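Local coordinates for protein endoglucanase (Uncultured bacterium, PDB 3X17) that probably hydrolyses internal beta-1,4-glucosidic linkages of cellulose, as an endoglucanase of glycoside hydrolase family 9, at residues Arg269-Asp274 and Leu318-Glu323. Residues are numbered along the deposited sequence; the frame is centred on the assembly and turned at random.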
loop_
_atom_site.group_PDB
_atom_site.type_symbol
_atom_site.label_atom_id
_atom_site.label_comp_id
_atom_site.label_asym_id
_atom_site.label_seq_id
_atom_site.Cartn_x
_atom_site.Cartn_y
_atom_site.Cartn_z
ATOM N N ARG A 269 9.991 -6.066 22.615
ATOM C CA ARG A 269 9.075 -6.780 23.482
ATOM C C ARG A 269 7.734 -7.018 22.790
ATOM O O ARG A 269 7.368 -6.290 21.866
ATOM C CB ARG A 269 8.836 -5.962 24.747
ATOM C CG ARG A 269 7.992 -4.703 24.484
ATOM C CD ARG A 269 7.843 -3.856 25.724
ATOM N NE ARG A 269 9.136 -3.430 26.230
ATOM C CZ ARG A 269 9.382 -3.149 27.505
ATOM N NH1 ARG A 269 8.401 -3.195 28.411
ATOM N NH2 ARG A 269 10.606 -2.782 27.867
ATOM N N ILE A 270 7.009 -8.041 23.240
ATOM C CA ILE A 270 5.722 -8.361 22.649
ATOM C C ILE A 270 4.704 -7.227 22.826
ATOM O O ILE A 270 4.790 -6.417 23.757
ATOM C CB ILE A 270 5.125 -9.652 23.199
ATOM C CG1 ILE A 270 4.858 -9.534 24.702
ATOM C CG2 ILE A 270 6.037 -10.850 22.897
ATOM C CD1 ILE A 270 3.373 -9.453 25.100
ATOM N N THR A 271 3.636 -7.330 22.035
ATOM C CA THR A 271 2.536 -6.403 22.057
ATOM C C THR A 271 1.297 -7.238 21.707
ATOM O O THR A 271 1.400 -8.214 20.950
ATOM C CB THR A 271 2.809 -5.379 20.964
ATOM O OG1 THR A 271 3.279 -4.145 21.529
ATOM C CG2 THR A 271 1.669 -5.206 20.071
ATOM N N THR A 272 0.154 -6.919 22.314
ATOM C CA THR A 272 -1.099 -7.597 21.981
ATOM C C THR A 272 -1.647 -7.222 20.605
ATOM O O THR A 272 -2.180 -8.084 19.932
ATOM C CB THR A 272 -2.189 -7.379 23.055
ATOM O OG1 THR A 272 -2.275 -5.980 23.364
ATOM C CG2 THR A 272 -1.827 -8.142 24.321
ATOM N N GLN A 273 -1.516 -5.960 20.173
ATOM C CA GLN A 273 -1.889 -5.611 18.784
ATOM C C GLN A 273 -1.126 -6.418 17.733
ATOM O O GLN A 273 -1.702 -6.865 16.748
ATOM C CB GLN A 273 -1.821 -4.091 18.496
ATOM C CG GLN A 273 -0.449 -3.443 18.660
ATOM C CD GLN A 273 0.310 -3.291 17.344
ATOM O OE1 GLN A 273 -0.120 -3.797 16.294
ATOM N NE2 GLN A 273 1.473 -2.632 17.401
ATOM N N ASP A 274 0.176 -6.590 17.938
ATOM C CA ASP A 274 0.973 -7.397 17.034
ATOM C C ASP A 274 0.511 -8.842 17.091
ATOM O O ASP A 274 0.474 -9.527 16.061
ATOM C CB ASP A 274 2.478 -7.299 17.344
ATOM C CG ASP A 274 3.077 -5.948 16.951
ATOM O OD1 ASP A 274 2.918 -5.547 15.775
ATOM O OD2 ASP A 274 3.752 -5.308 17.808
ATOM N N LEU A 318 0.576 -2.751 25.445
ATOM C CA LEU A 318 0.867 -1.829 24.396
ATOM C C LEU A 318 1.920 -0.840 24.867
ATOM O O LEU A 318 1.706 0.369 24.840
ATOM C CB LEU A 318 -0.424 -1.117 23.965
ATOM C CG LEU A 318 -1.487 -2.098 23.408
ATOM C CD1 LEU A 318 -2.863 -1.479 23.269
ATOM C CD2 LEU A 318 -1.054 -2.669 22.073
ATOM N N ASP A 319 3.067 -1.356 25.290
ATOM C CA ASP A 319 4.148 -0.496 25.788
ATOM C C ASP A 319 5.185 -0.239 24.722
ATOM O O ASP A 319 5.777 -1.185 24.174
ATOM C CB ASP A 319 4.835 -1.157 26.985
ATOM C CG ASP A 319 3.883 -1.417 28.118
ATOM O OD1 ASP A 319 3.073 -0.513 28.434
ATOM O OD2 ASP A 319 3.973 -2.509 28.712
ATOM N N TYR A 320 5.485 1.028 24.516
ATOM C CA TYR A 320 6.421 1.446 23.490
ATOM C C TYR A 320 7.468 2.396 24.086
ATOM O O TYR A 320 7.461 3.590 23.805
ATOM C CB TYR A 320 5.686 2.108 22.309
ATOM C CG TYR A 320 4.607 1.226 21.670
ATOM C CD1 TYR A 320 4.941 0.212 20.785
ATOM C CD2 TYR A 320 3.264 1.410 21.974
ATOM C CE1 TYR A 320 3.956 -0.593 20.207
ATOM C CE2 TYR A 320 2.279 0.592 21.440
ATOM C CZ TYR A 320 2.621 -0.369 20.515
ATOM O OH TYR A 320 1.634 -1.163 19.971
ATOM N N PRO A 321 8.403 1.854 24.884
ATOM C CA PRO A 321 9.338 2.752 25.560
ATOM C C PRO A 321 10.078 3.607 24.536
ATOM O O PRO A 321 10.528 3.099 23.504
ATOM C CB PRO A 321 10.328 1.802 26.250
ATOM C CG PRO A 321 9.761 0.438 26.134
ATOM C CD PRO A 321 8.779 0.436 25.002
ATOM N N ALA A 322 10.200 4.894 24.818
ATOM C CA ALA A 322 10.825 5.818 23.881
ATOM C C ALA A 322 12.229 5.368 23.476
ATOM O O ALA A 322 12.692 5.645 22.363
ATOM C CB ALA A 322 10.854 7.269 24.482
ATOM N N GLU A 323 12.905 4.661 24.365
ATOM C CA GLU A 323 14.262 4.206 24.057
ATOM C C GLU A 323 14.337 3.039 23.062
ATOM O O GLU A 323 15.377 2.800 22.461
ATOM C CB GLU A 323 15.060 3.900 25.329
ATOM C CG GLU A 323 14.581 2.681 26.094
ATOM C CD GLU A 323 13.535 3.021 27.159
ATOM O OE1 GLU A 323 13.098 4.194 27.231
ATOM O OE2 GLU A 323 13.127 2.096 27.900
HETATM O O HOH W 1 6.887 -2.942 21.769
HETATM O O HOH W 2 5.388 -4.477 28.198
HETATM O O HOH W 3 4.545 -3.777 24.923
#
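Q273, in the first turn of a helix, meets Y320 of a facing loop, and this single glutamine serves both apolar packing and polar bonding. Its CB lies 3.9 Å from CD2 of L318, and CG approaches the same methyl more closely, at 3.6 Å. CG sits between the backbone N and the carbonyl carbon (chi1 61°), which brings it near Y320 OH as well. Beyond the bend at chi2, the amide ends in NE2, which donates to Y320 OH over 3.0 Å with an N-H...O angle of 156°. The hydroxyl lies close to the amide plane, while NE2 approaches the edge of the ring. OE1 bonds to K277 and NE2 also to T185, so the amide's rotation is fixed; Y320 OH also bonds to D333 O. An alanine in place of Q273 would probably leave Y320 OH without this donor and open a gap beside L318 CD2. L318 CD2 also packs against T272 OG1, itself hydrogen-bonded to D336.

At the other end, P321 CG lies over one face of the R269 guanidinium, offset toward the rim, 3.8 Å from NH2. D319 OD2 stands 4.5 Å from R269 NH1, beyond salt-bridge range, and one water joins the two. A second water links the I270 carbonyl to D319 N. Bridging waters thus supplement the direct packing of R269 on P321 and D319. The arrangement joins the start of helix 272-288 and the residues leading into it to the loop between helices 294-312 and 337-351, next to the calcium site that includes D333 and D339, within the (alpha/alpha)6-barrel of family 9.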